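Local coordinates for sensor protein (Rhodopseudomonas palustris, PDB 2OOL), which acts as a bacteriophytochrome light sensor, its chromophore-binding PAS-GAF part given here holding biliverdin, while the full-length protein probably works as a histidine kinase, at residues A[44-49]-A[76-81]; A[106-111]-A[115-120]; A[228-233]-A[313-318]; A[143-148]-A[174-179]. One frame throughout, in Å; residues are numbered along the deposited sequence.

The four contacts fall into two pairs. Contacts 1 and 2 lie in the PAS domain, their centres 12 Å apart, and reach the same antiparallel sheet; Tyr81 of contact 1 probably bonds to Val110 of contact 2, with Tyr81 O 2.9 Å from Val110 N. Contacts 3 and 4 have centres 14 Å apart and meet where Ala313 CB packs 3.4 Å from Phe145 CZ; both also touch the second subunit. Contact 3 leads to the biliverdin pocket: Arg231 and Ile233 of its strand touch the chromophore, while the side chain of Val230 stays about 9 Å from it. Between the pairs, nearest atoms of contacts 1 and 3 stay about 11 Å apart.

Contact 1. Residues A[44-49]-A[76-81]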
# COMPACT_ATOMS: atom_id res chain seq x y z
N TYR A 44 -16.96 -19.12 6.29
CA TYR A 44 -17.03 -20.49 6.81
C TYR A 44 -15.79 -20.82 7.66
O TYR A 44 -14.70 -20.37 7.35
CB TYR A 44 -17.14 -21.50 5.64
CG TYR A 44 -18.28 -21.23 4.68
CD1 TYR A 44 -19.54 -21.78 4.88
CD2 TYR A 44 -18.10 -20.44 3.54
CE1 TYR A 44 -20.61 -21.51 4.00
CE2 TYR A 44 -19.16 -20.16 2.66
CZ TYR A 44 -20.41 -20.70 2.91
OH TYR A 44 -21.45 -20.47 2.02
N LEU A 45 -15.95 -21.66 8.68
CA LEU A 45 -14.82 -21.98 9.57
C LEU A 45 -14.59 -23.49 9.70
O LEU A 45 -15.54 -24.25 9.85
CB LEU A 45 -15.07 -21.38 10.96
CG LEU A 45 -14.03 -21.51 12.06
CD1 LEU A 45 -14.19 -20.33 13.03
CD2 LEU A 45 -14.08 -22.88 12.83
N PHE A 46 -13.31 -23.88 9.66
CA PHE A 46 -12.90 -25.26 9.88
C PHE A 46 -11.81 -25.25 10.93
O PHE A 46 -10.93 -24.40 10.91
CB PHE A 46 -12.30 -25.82 8.61
CG PHE A 46 -13.24 -25.83 7.46
CD1 PHE A 46 -13.91 -27.00 7.11
CD2 PHE A 46 -13.47 -24.67 6.71
CE1 PHE A 46 -14.75 -27.04 6.02
CE2 PHE A 46 -14.37 -24.69 5.64
CZ PHE A 46 -15.00 -25.85 5.28
N VAL A 47 -11.90 -26.16 11.87
CA VAL A 47 -10.74 -26.54 12.65
C VAL A 47 -10.16 -27.74 11.98
O VAL A 47 -10.90 -28.66 11.70
CB VAL A 47 -11.10 -26.88 14.11
CG1 VAL A 47 -9.86 -27.25 14.86
CG2 VAL A 47 -11.87 -25.63 14.76
N VAL A 48 -8.87 -27.72 11.70
CA VAL A 48 -8.21 -28.86 11.09
C VAL A 48 -6.94 -29.26 11.85
O VAL A 48 -6.25 -28.42 12.43
CB VAL A 48 -7.83 -28.59 9.61
CG1 VAL A 48 -9.07 -28.25 8.77
CG2 VAL A 48 -6.84 -27.46 9.55
N SER A 49 -6.61 -30.53 11.81
CA SER A 49 -5.42 -31.02 12.48
C SER A 49 -4.18 -30.70 11.64
O SER A 49 -4.25 -30.62 10.43
CB SER A 49 -5.52 -32.51 12.70
OG SER A 49 -5.41 -33.15 11.46
N VAL A 76 -12.75 -35.96 8.20
CA VAL A 76 -12.48 -36.07 6.78
C VAL A 76 -11.32 -35.16 6.38
O VAL A 76 -11.22 -34.04 6.86
CB VAL A 76 -13.75 -35.75 5.96
CG1 VAL A 76 -13.44 -35.80 4.49
CG2 VAL A 76 -14.85 -36.77 6.30
N PRO A 77 -10.41 -35.63 5.54
CA PRO A 77 -9.39 -34.71 5.09
C PRO A 77 -9.97 -33.47 4.34
O PRO A 77 -10.84 -33.59 3.46
CB PRO A 77 -8.51 -35.56 4.19
CG PRO A 77 -8.79 -36.94 4.54
CD PRO A 77 -10.20 -36.99 5.02
N ILE A 78 -9.52 -32.29 4.70
CA ILE A 78 -10.14 -31.09 4.12
C ILE A 78 -9.83 -31.06 2.60
O ILE A 78 -10.63 -30.55 1.81
CB ILE A 78 -9.71 -29.81 4.83
CG1 ILE A 78 -10.66 -28.64 4.44
CG2 ILE A 78 -8.25 -29.49 4.55
CD1 ILE A 78 -10.39 -27.37 5.12
N ALA A 79 -8.71 -31.67 2.22
CA ALA A 79 -8.23 -31.71 0.83
C ALA A 79 -9.22 -32.36 -0.10
O ALA A 79 -9.12 -32.19 -1.31
CB ALA A 79 -6.89 -32.42 0.75
N HIS A 80 -10.15 -33.14 0.44
CA HIS A 80 -11.20 -33.69 -0.39
C HIS A 80 -12.13 -32.64 -0.98
O HIS A 80 -12.72 -32.89 -2.03
CB HIS A 80 -12.00 -34.76 0.34
CG HIS A 80 -11.24 -36.03 0.54
ND1 HIS A 80 -11.57 -36.94 1.51
CD2 HIS A 80 -10.16 -36.52 -0.10
CE1 HIS A 80 -10.73 -37.96 1.46
NE2 HIS A 80 -9.86 -37.73 0.50
N TYR A 81 -12.24 -31.48 -0.36
CA TYR A 81 -13.12 -30.43 -0.86
C TYR A 81 -12.37 -29.21 -1.42
O TYR A 81 -12.97 -28.18 -1.63
CB TYR A 81 -14.01 -29.95 0.26
CG TYR A 81 -14.64 -31.05 1.03
CD1 TYR A 81 -14.08 -31.46 2.23
CD2 TYR A 81 -15.78 -31.69 0.56
CE1 TYR A 81 -14.63 -32.49 2.95
CE2 TYR A 81 -16.35 -32.73 1.28
CZ TYR A 81 -15.76 -33.12 2.48
OH TYR A 81 -16.28 -34.14 3.25
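Ile78 carries this contact with one methyl: its CD1 reaches across to Phe46 and Val48, two alternate residues of strand 44-48 whose side chains rise from the same face of the sheet. The meeting with Phe46 is a CH-pi interaction. Ile78 CD1 sits over one face of the Phe46 ring, 4.2 Å from the ring centroid and 21° off the ring normal, displaced toward the rim that carries CG. That places Ile78 CD1 4.0 Å from Phe46 CG, while the two side chains run at a slant to one another.

The second meeting is plainly aliphatic. Val48 CG1 touches the same Ile78 CD1 at 4.0 Å, here with the side chains at about a right angle. The reach of Ile78 comes from its fully extended chain: CG1 lies opposite the backbone N (chi1 -165°) and CD1 continues straight outward (chi2 177°), so that the terminal methyl fills the corner between ring and valine.

This is buried apolar packing in a PAS fold, in which the connecting segments cover one face of an antiparallel sheet. Strand 44-48 runs between strands 55-59 and 128-134, and these add Ile55 and Leu131 to the surroundings of Ile78, while Val62 of helix 62-66 leans on Phe46.

No hydrogen bond links the two segments. Within 76-81 the short 3-10 turn is held by His80 N to Pro77 O at 3.1 Å and Tyr81 N to Ile78 O at 2.9 Å, while strand 44-48 spends its backbone bonds on its neighbours in the sheet.

Contact 2. Residues A[106-111]-A[115-120]; sequences RLDVVT and ERAFNG
Leu107 and Phe118 bond to each other twice, and so do Val109 and Arg116, which makes these the hydrogen-bonded pairs of an antiparallel beta hairpin. Leu107 N reaches Phe118 O at 3.1 Å, and the nearly straight bond from Val109 N to Arg116 O is 2.8 Å long. Between them Asp108 faces Ala117 as a non-hydrogen-bonded pair, with Asp108 CA 3.3 Å from Arg116 O in a CA-H...O contact.

The tight side is the one bearing Leu107, Val109 and Phe118. Val109 CG2 presses on the Phe118 ring at CE2, 3.5 Å away, and Leu107 CD1 lies against Gly120 CA. Exposed Arg116 leaves this face, its CG near Thr111 CG2.

The other face is more polar and looser, with Arg106 and Glu115 exposed. With chi1 at -178° Arg106 first runs straight out, then bends at chi2, which brings NE back to Asp108 OD1 at 2.9 Å. This salt bridge uses the syn side of the carboxylate and lies close to the guanidinium plane. Ala117 CB touches both partners, 3.2 Å from Asp108 OD1 and 3.6 Å from Arg106 NH2. Asp108 OD2 and Glu115 OE2, two acceptors of like charge, stand 3.4 Å apart, which probably adds some electrostatic strain. With an alanine in place of Asp108, Arg106 NE would probably be left without its carboxylate mate and the guanidinium set free to swing off Ala117.

Strand 105-111 pairs on its outer side with Tyr81 and Thr83, while the face of Leu107, Val109 and Phe118 packs against Leu65 and Leu66 of helix 62-66 and Leu133 of strand 128-134.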
# COMPACT_ATOMS: atom_id res chain seq x y z
N ARG A 106 -5.36 -17.92 -1.32
CA ARG A 106 -6.50 -18.22 -2.19
C ARG A 106 -6.79 -19.69 -2.09
O ARG A 106 -5.91 -20.49 -2.26
CB ARG A 106 -6.25 -17.84 -3.65
CG ARG A 106 -7.50 -18.12 -4.57
CD ARG A 106 -7.16 -18.77 -5.90
NE ARG A 106 -8.39 -18.83 -6.68
CZ ARG A 106 -8.60 -18.20 -7.84
NH1 ARG A 106 -7.66 -17.46 -8.49
NH2 ARG A 106 -9.81 -18.33 -8.36
N LEU A 107 -8.04 -20.02 -1.79
CA LEU A 107 -8.49 -21.39 -1.75
C LEU A 107 -9.77 -21.52 -2.59
O LEU A 107 -10.69 -20.68 -2.48
CB LEU A 107 -8.78 -21.80 -0.31
CG LEU A 107 -7.56 -21.86 0.66
CD1 LEU A 107 -7.96 -22.23 2.01
CD2 LEU A 107 -6.49 -22.81 0.17
N ASP A 108 -9.78 -22.55 -3.43
CA ASP A 108 -10.90 -22.93 -4.26
C ASP A 108 -11.50 -24.22 -3.70
O ASP A 108 -10.79 -25.23 -3.61
CB ASP A 108 -10.42 -23.13 -5.72
CG ASP A 108 -9.98 -21.79 -6.40
OD1 ASP A 108 -10.47 -20.74 -6.01
OD2 ASP A 108 -9.13 -21.77 -7.30
N VAL A 109 -12.78 -24.16 -3.33
CA VAL A 109 -13.54 -25.27 -2.77
C VAL A 109 -14.34 -25.91 -3.91
O VAL A 109 -14.96 -25.19 -4.70
CB VAL A 109 -14.53 -24.75 -1.71
CG1 VAL A 109 -15.44 -25.82 -1.16
CG2 VAL A 109 -13.78 -24.02 -0.60
N VAL A 110 -14.30 -27.25 -4.01
CA VAL A 110 -15.06 -28.00 -5.01
C VAL A 110 -16.40 -28.38 -4.39
O VAL A 110 -16.43 -29.10 -3.41
CB VAL A 110 -14.26 -29.19 -5.51
CG1 VAL A 110 -15.00 -29.95 -6.61
CG2 VAL A 110 -12.88 -28.73 -6.01
N THR A 111 -17.49 -27.79 -4.88
CA THR A 111 -18.83 -27.96 -4.34
C THR A 111 -19.68 -28.67 -5.39
O THR A 111 -19.31 -28.70 -6.58
CB THR A 111 -19.54 -26.59 -3.92
OG1 THR A 111 -20.09 -25.92 -5.05
CG2 THR A 111 -18.63 -25.62 -3.15
N GLU A 115 -17.09 -24.80 -8.54
CA GLU A 115 -15.90 -24.40 -7.79
C GLU A 115 -16.01 -22.94 -7.36
O GLU A 115 -16.21 -22.05 -8.17
CB GLU A 115 -14.68 -24.62 -8.69
CG GLU A 115 -13.35 -24.22 -8.14
CD GLU A 115 -12.21 -24.50 -9.12
OE1 GLU A 115 -12.35 -25.42 -9.94
OE2 GLU A 115 -11.17 -23.79 -9.10
N ARG A 116 -15.87 -22.73 -6.05
CA ARG A 116 -15.97 -21.44 -5.39
C ARG A 116 -14.65 -20.99 -4.82
O ARG A 116 -14.00 -21.73 -4.07
CB ARG A 116 -16.92 -21.52 -4.20
CG ARG A 116 -18.36 -21.79 -4.57
CD ARG A 116 -19.11 -20.48 -4.72
NE ARG A 116 -19.10 -19.68 -3.50
CZ ARG A 116 -19.94 -19.85 -2.48
NH1 ARG A 116 -20.88 -20.80 -2.50
NH2 ARG A 116 -19.84 -19.03 -1.42
N ALA A 117 -14.33 -19.70 -5.06
CA ALA A 117 -13.08 -19.08 -4.67
C ALA A 117 -13.24 -18.17 -3.42
O ALA A 117 -14.19 -17.36 -3.31
CB ALA A 117 -12.49 -18.22 -5.89
N PHE A 118 -12.28 -18.30 -2.51
CA PHE A 118 -12.28 -17.68 -1.20
C PHE A 118 -10.90 -17.17 -0.82
O PHE A 118 -9.90 -17.55 -1.36
CB PHE A 118 -12.65 -18.68 -0.12
CG PHE A 118 -14.04 -19.23 -0.21
CD1 PHE A 118 -15.12 -18.52 0.30
CD2 PHE A 118 -14.27 -20.48 -0.76
CE1 PHE A 118 -16.41 -19.00 0.19
CE2 PHE A 118 -15.54 -21.00 -0.84
CZ PHE A 118 -16.62 -20.27 -0.38
N ASN A 119 -10.91 -16.26 0.17
CA ASN A 119 -9.72 -15.84 0.88
C ASN A 119 -9.67 -16.76 2.08
O ASN A 119 -10.59 -16.75 2.92
CB ASN A 119 -9.85 -14.39 1.43
CG ASN A 119 -9.24 -13.35 0.55
OD1 ASN A 119 -9.35 -12.14 0.86
ND2 ASN A 119 -8.55 -13.76 -0.49
N GLY A 120 -8.58 -17.50 2.19
CA GLY A 120 -8.37 -18.38 3.33
C GLY A 120 -7.53 -17.71 4.41
O GLY A 120 -6.40 -17.22 4.15

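Contact 3. Residues A[228-233]-A[313-318]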
# COMPACT_ATOMS: atom_id res chain seq x y z
N ASN A 228 -6.02 -8.53 19.79
CA ASN A 228 -6.54 -8.78 18.45
C ASN A 228 -7.08 -7.46 17.90
O ASN A 228 -8.21 -7.10 18.20
CB ASN A 228 -7.65 -9.83 18.46
CG ASN A 228 -8.18 -10.12 17.04
OD1 ASN A 228 -7.83 -9.39 16.13
ND2 ASN A 228 -9.02 -11.10 16.88
N PRO A 229 -6.25 -6.70 17.15
CA PRO A 229 -6.54 -5.31 16.83
C PRO A 229 -7.50 -4.94 15.70
O PRO A 229 -7.71 -3.71 15.50
CB PRO A 229 -5.15 -4.72 16.49
CG PRO A 229 -4.35 -5.89 15.95
CD PRO A 229 -4.93 -7.14 16.64
N VAL A 230 -8.08 -5.91 14.99
CA VAL A 230 -9.03 -5.63 13.90
C VAL A 230 -10.26 -6.53 14.00
O VAL A 230 -10.12 -7.66 14.34
CB VAL A 230 -8.38 -5.83 12.53
CG1 VAL A 230 -9.32 -5.30 11.37
CG2 VAL A 230 -7.00 -5.10 12.47
N ARG A 231 -11.46 -6.00 13.81
CA ARG A 231 -12.71 -6.78 13.81
C ARG A 231 -13.73 -6.14 12.86
O ARG A 231 -13.75 -4.93 12.70
CB ARG A 231 -13.31 -6.81 15.22
CG ARG A 231 -13.74 -5.45 15.73
CD ARG A 231 -13.41 -5.24 17.20
NE ARG A 231 -12.00 -5.42 17.45
CZ ARG A 231 -11.12 -4.44 17.59
NH1 ARG A 231 -9.87 -4.74 17.83
NH2 ARG A 231 -11.46 -3.17 17.48
N ILE A 232 -14.57 -6.96 12.26
CA ILE A 232 -15.60 -6.51 11.39
C ILE A 232 -16.90 -7.25 11.61
O ILE A 232 -16.91 -8.46 11.87
CB ILE A 232 -15.20 -6.52 9.87
CG1 ILE A 232 -16.35 -5.99 8.98
CG2 ILE A 232 -14.80 -7.93 9.37
CD1 ILE A 232 -15.91 -5.63 7.52
N ILE A 233 -18.00 -6.49 11.52
CA ILE A 233 -19.34 -7.03 11.60
C ILE A 233 -20.04 -6.47 10.37
O ILE A 233 -20.63 -5.43 10.43
CB ILE A 233 -20.11 -6.58 12.92
CG1 ILE A 233 -19.23 -6.77 14.18
CG2 ILE A 233 -21.50 -7.31 13.05
CD1 ILE A 233 -19.64 -5.90 15.39
N ALA A 313 -4.79 -2.91 5.27
CA ALA A 313 -4.40 -1.54 4.92
C ALA A 313 -4.80 -0.56 6.03
O ALA A 313 -3.99 0.23 6.45
CB ALA A 313 -4.99 -1.11 3.58
N CYS A 314 -6.04 -0.63 6.50
CA CYS A 314 -6.50 0.10 7.66
C CYS A 314 -5.61 -0.09 8.89
O CYS A 314 -5.42 0.86 9.66
CB CYS A 314 -7.96 -0.27 8.00
SG CYS A 314 -9.19 0.06 6.63
N GLU A 315 -5.10 -1.29 9.10
CA GLU A 315 -4.29 -1.61 10.26
C GLU A 315 -2.94 -0.92 10.16
O GLU A 315 -2.44 -0.39 11.14
CB GLU A 315 -4.11 -3.12 10.42
CG GLU A 315 -3.38 -3.48 11.70
CD GLU A 315 -3.08 -4.99 11.83
OE1 GLU A 315 -3.20 -5.73 10.84
OE2 GLU A 315 -2.71 -5.43 12.93
N LEU A 316 -2.38 -0.97 8.95
CA LEU A 316 -1.16 -0.23 8.62
C LEU A 316 -1.30 1.25 8.93
O LEU A 316 -0.42 1.85 9.58
CB LEU A 316 -0.80 -0.41 7.15
CG LEU A 316 0.44 0.30 6.61
CD1 LEU A 316 1.72 -0.04 7.39
CD2 LEU A 316 0.58 -0.03 5.11
N ILE A 317 -2.39 1.84 8.43
CA ILE A 317 -2.69 3.26 8.69
C ILE A 317 -2.73 3.56 10.20
O ILE A 317 -2.18 4.57 10.67
CB ILE A 317 -3.98 3.67 7.96
CG1 ILE A 317 -3.66 3.87 6.46
CG2 ILE A 317 -4.59 4.99 8.50
CD1 ILE A 317 -4.86 3.76 5.57
N ALA A 318 -3.36 2.66 10.92
CA ALA A 318 -3.53 2.75 12.34
C ALA A 318 -2.19 2.69 13.03
O ALA A 318 -1.94 3.46 13.97
CB ALA A 318 -4.41 1.64 12.84
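Next to Pro229 and Val230, the two residues that touch Glu315, the shortest polar bond runs from Arg231 NH1 to Asn228 O at 2.9 Å. It lies in the carbonyl plane, on a lone pair, and in the guanidinium plane as well; Ser285 OG also bonds to Arg231 NH1, so two groups grip this nitrogen.

Across the contact the touches are weaker. Val230 CG2 rests against the stem of Glu315, 4.0 Å from both CG and CD, the two side chains meeting at a slant. Glu315 can offer that flank because it has CG trans to N (chi1 -175°) and the chain stays extended beyond it. At the end, Pro229 CG approaches Glu315 OE2 to 3.5 Å.

Helix 308-332 of the GAF domain here touches the start of strand 230-233, an edge strand of the sheet whose Arg231 and Ile233 touch biliverdin. Replacing Glu315 with an alanine would probably uncover Val230 CG2 and leave Arg154 of the second subunit without its long, weak ion-pair mate.

With no hydrogen bond spanning helix and strand, the aliphatic stem of Glu315 serves the packing inside the domain, while its carboxylate OE1 looks to the subunit interface.

Contact 4. Residues A[143-148]-A[174-179]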
# COMPACT_ATOMS: atom_id res chain seq x y z
N ASN A 143 -3.75 -0.30 -7.92
CA ASN A 143 -2.65 0.69 -8.07
C ASN A 143 -2.97 2.08 -7.43
O ASN A 143 -2.14 2.65 -6.71
CB ASN A 143 -2.21 0.81 -9.54
CG ASN A 143 -1.38 -0.40 -10.01
OD1 ASN A 143 -0.49 -0.89 -9.30
ND2 ASN A 143 -1.66 -0.88 -11.22
N GLU A 144 -4.17 2.58 -7.70
CA GLU A 144 -4.71 3.76 -7.01
C GLU A 144 -4.75 3.54 -5.49
O GLU A 144 -4.42 4.43 -4.71
CB GLU A 144 -6.13 4.08 -7.50
CG GLU A 144 -6.26 4.32 -9.00
CD GLU A 144 -7.64 4.85 -9.40
OE1 GLU A 144 -8.41 5.28 -8.51
OE2 GLU A 144 -7.94 4.83 -10.61
N PHE A 145 -5.18 2.36 -5.09
CA PHE A 145 -5.22 1.99 -3.69
C PHE A 145 -3.85 2.15 -3.03
O PHE A 145 -3.76 2.81 -2.01
CB PHE A 145 -5.69 0.54 -3.59
CG PHE A 145 -5.75 0.01 -2.21
CD1 PHE A 145 -6.80 0.32 -1.38
CD2 PHE A 145 -4.79 -0.90 -1.77
CE1 PHE A 145 -6.88 -0.22 -0.11
CE2 PHE A 145 -4.88 -1.47 -0.48
CZ PHE A 145 -5.92 -1.12 0.34
N PHE A 146 -2.82 1.55 -3.63
CA PHE A 146 -1.46 1.65 -3.09
C PHE A 146 -0.99 3.11 -3.01
O PHE A 146 -0.36 3.53 -2.03
CB PHE A 146 -0.45 0.88 -3.94
CG PHE A 146 -0.58 -0.62 -3.89
CD1 PHE A 146 -1.26 -1.28 -2.88
CD2 PHE A 146 0.04 -1.38 -4.87
CE1 PHE A 146 -1.35 -2.67 -2.88
CE2 PHE A 146 -0.04 -2.74 -4.87
CZ PHE A 146 -0.73 -3.40 -3.87
N ARG A 147 -1.27 3.87 -4.05
CA ARG A 147 -0.89 5.28 -4.09
C ARG A 147 -1.53 6.06 -2.95
O ARG A 147 -0.83 6.81 -2.27
CB ARG A 147 -1.29 5.89 -5.46
CG ARG A 147 -1.12 7.38 -5.59
CD ARG A 147 -1.56 7.80 -6.96
NE ARG A 147 -3.01 7.73 -7.12
CZ ARG A 147 -3.65 7.50 -8.27
NH1 ARG A 147 -2.99 7.29 -9.41
NH2 ARG A 147 -4.98 7.47 -8.29
N SER A 148 -2.83 5.85 -2.71
CA SER A 148 -3.51 6.56 -1.62
C SER A 148 -2.93 6.18 -0.25
O SER A 148 -2.67 7.05 0.56
CB SER A 148 -5.05 6.40 -1.65
OG SER A 148 -5.46 5.09 -1.33
N ARG A 174 -11.78 6.09 5.23
CA ARG A 174 -13.07 6.21 4.57
C ARG A 174 -12.91 6.03 3.06
O ARG A 174 -13.72 5.35 2.43
CB ARG A 174 -13.75 7.56 4.86
CG ARG A 174 -15.19 7.54 4.44
CD ARG A 174 -16.00 8.78 4.89
NE ARG A 174 -15.59 10.04 4.26
CZ ARG A 174 -16.03 10.51 3.09
NH1 ARG A 174 -16.89 9.82 2.35
NH2 ARG A 174 -15.60 11.69 2.66
N ARG A 175 -11.86 6.62 2.50
CA ARG A 175 -11.49 6.43 1.09
C ARG A 175 -11.45 4.97 0.64
O ARG A 175 -11.96 4.64 -0.43
CB ARG A 175 -10.10 7.02 0.84
CG ARG A 175 -9.88 7.59 -0.56
CD ARG A 175 -8.57 8.37 -0.60
NE ARG A 175 -8.74 9.76 -0.15
CZ ARG A 175 -8.18 10.34 0.91
NH1 ARG A 175 -7.34 9.70 1.72
NH2 ARG A 175 -8.44 11.64 1.15
N ILE A 176 -10.86 4.10 1.45
CA ILE A 176 -10.57 2.75 1.00
C ILE A 176 -11.57 1.73 1.48
O ILE A 176 -11.57 0.62 0.98
CB ILE A 176 -9.12 2.34 1.37
CG1 ILE A 176 -8.96 2.23 2.89
CG2 ILE A 176 -8.10 3.38 0.79
CD1 ILE A 176 -7.56 1.78 3.33
N THR A 177 -12.43 2.09 2.43
CA THR A 177 -13.47 1.20 2.94
C THR A 177 -14.83 1.49 2.32
O THR A 177 -15.68 0.62 2.23
CB THR A 177 -13.60 1.25 4.51
OG1 THR A 177 -13.95 2.56 4.98
CG2 THR A 177 -12.32 0.81 5.21
N GLY A 178 -15.04 2.74 1.93
CA GLY A 178 -16.36 3.20 1.51
C GLY A 178 -17.40 3.33 2.60
O GLY A 178 -18.57 3.54 2.30
N PHE A 179 -17.02 3.20 3.86
CA PHE A 179 -18.00 3.23 4.95
C PHE A 179 -18.46 4.69 5.10
O PHE A 179 -17.72 5.63 4.84
CB PHE A 179 -17.42 2.68 6.27
CG PHE A 179 -17.67 1.19 6.50
CD1 PHE A 179 -17.50 0.24 5.48
CD2 PHE A 179 -18.03 0.74 7.75
CE1 PHE A 179 -17.69 -1.10 5.72
CE2 PHE A 179 -18.22 -0.60 8.02
CZ PHE A 179 -18.06 -1.53 7.00
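A helical hairpin at the subunit interface brings Phe145 of helix 142-157 against Ile176 near the end of helix 162-177, the two helices running in roughly opposite directions. The second helix belongs to the GAF domain, and helix 308-332 completes the three-helix packing by laying Ala313 on both Phe145 and Ile176. Phe145 also packs on Arg150 of the second subunit.

Phe145 presents its ring edge. Its CE1 comes within 3.7 Å of Ile176 CB, which lies near the ring plane, and the side chains cross at about a right angle. With chi1 at 178° the ring swings over beside the carbonyl carbon, which turns it toward the neighbouring helix although the side chain does not start out in that direction.

Ile176 meets this edge with a branched surface. CG1 occupies the crowded position between backbone N and carbonyl carbon (chi1 67°), and its CD1 ends 4.0 Å from Phe145 CE1. Branch CG2 fills the notch between the two residues of the first helix, 3.9 Å from Phe145 CE1 and 3.8 Å from Ser148 OG. The serine hydroxyl is at the same time hydrogen-bonded to Glu172, a residue that also forms a salt bridge with Arg175.

No hydrogen bond passes between 143-148 and 174-179 themselves, so the grip is one of shape. At the more exposed flank, Ser148 CB rests 4.2 Å from Arg175 CD.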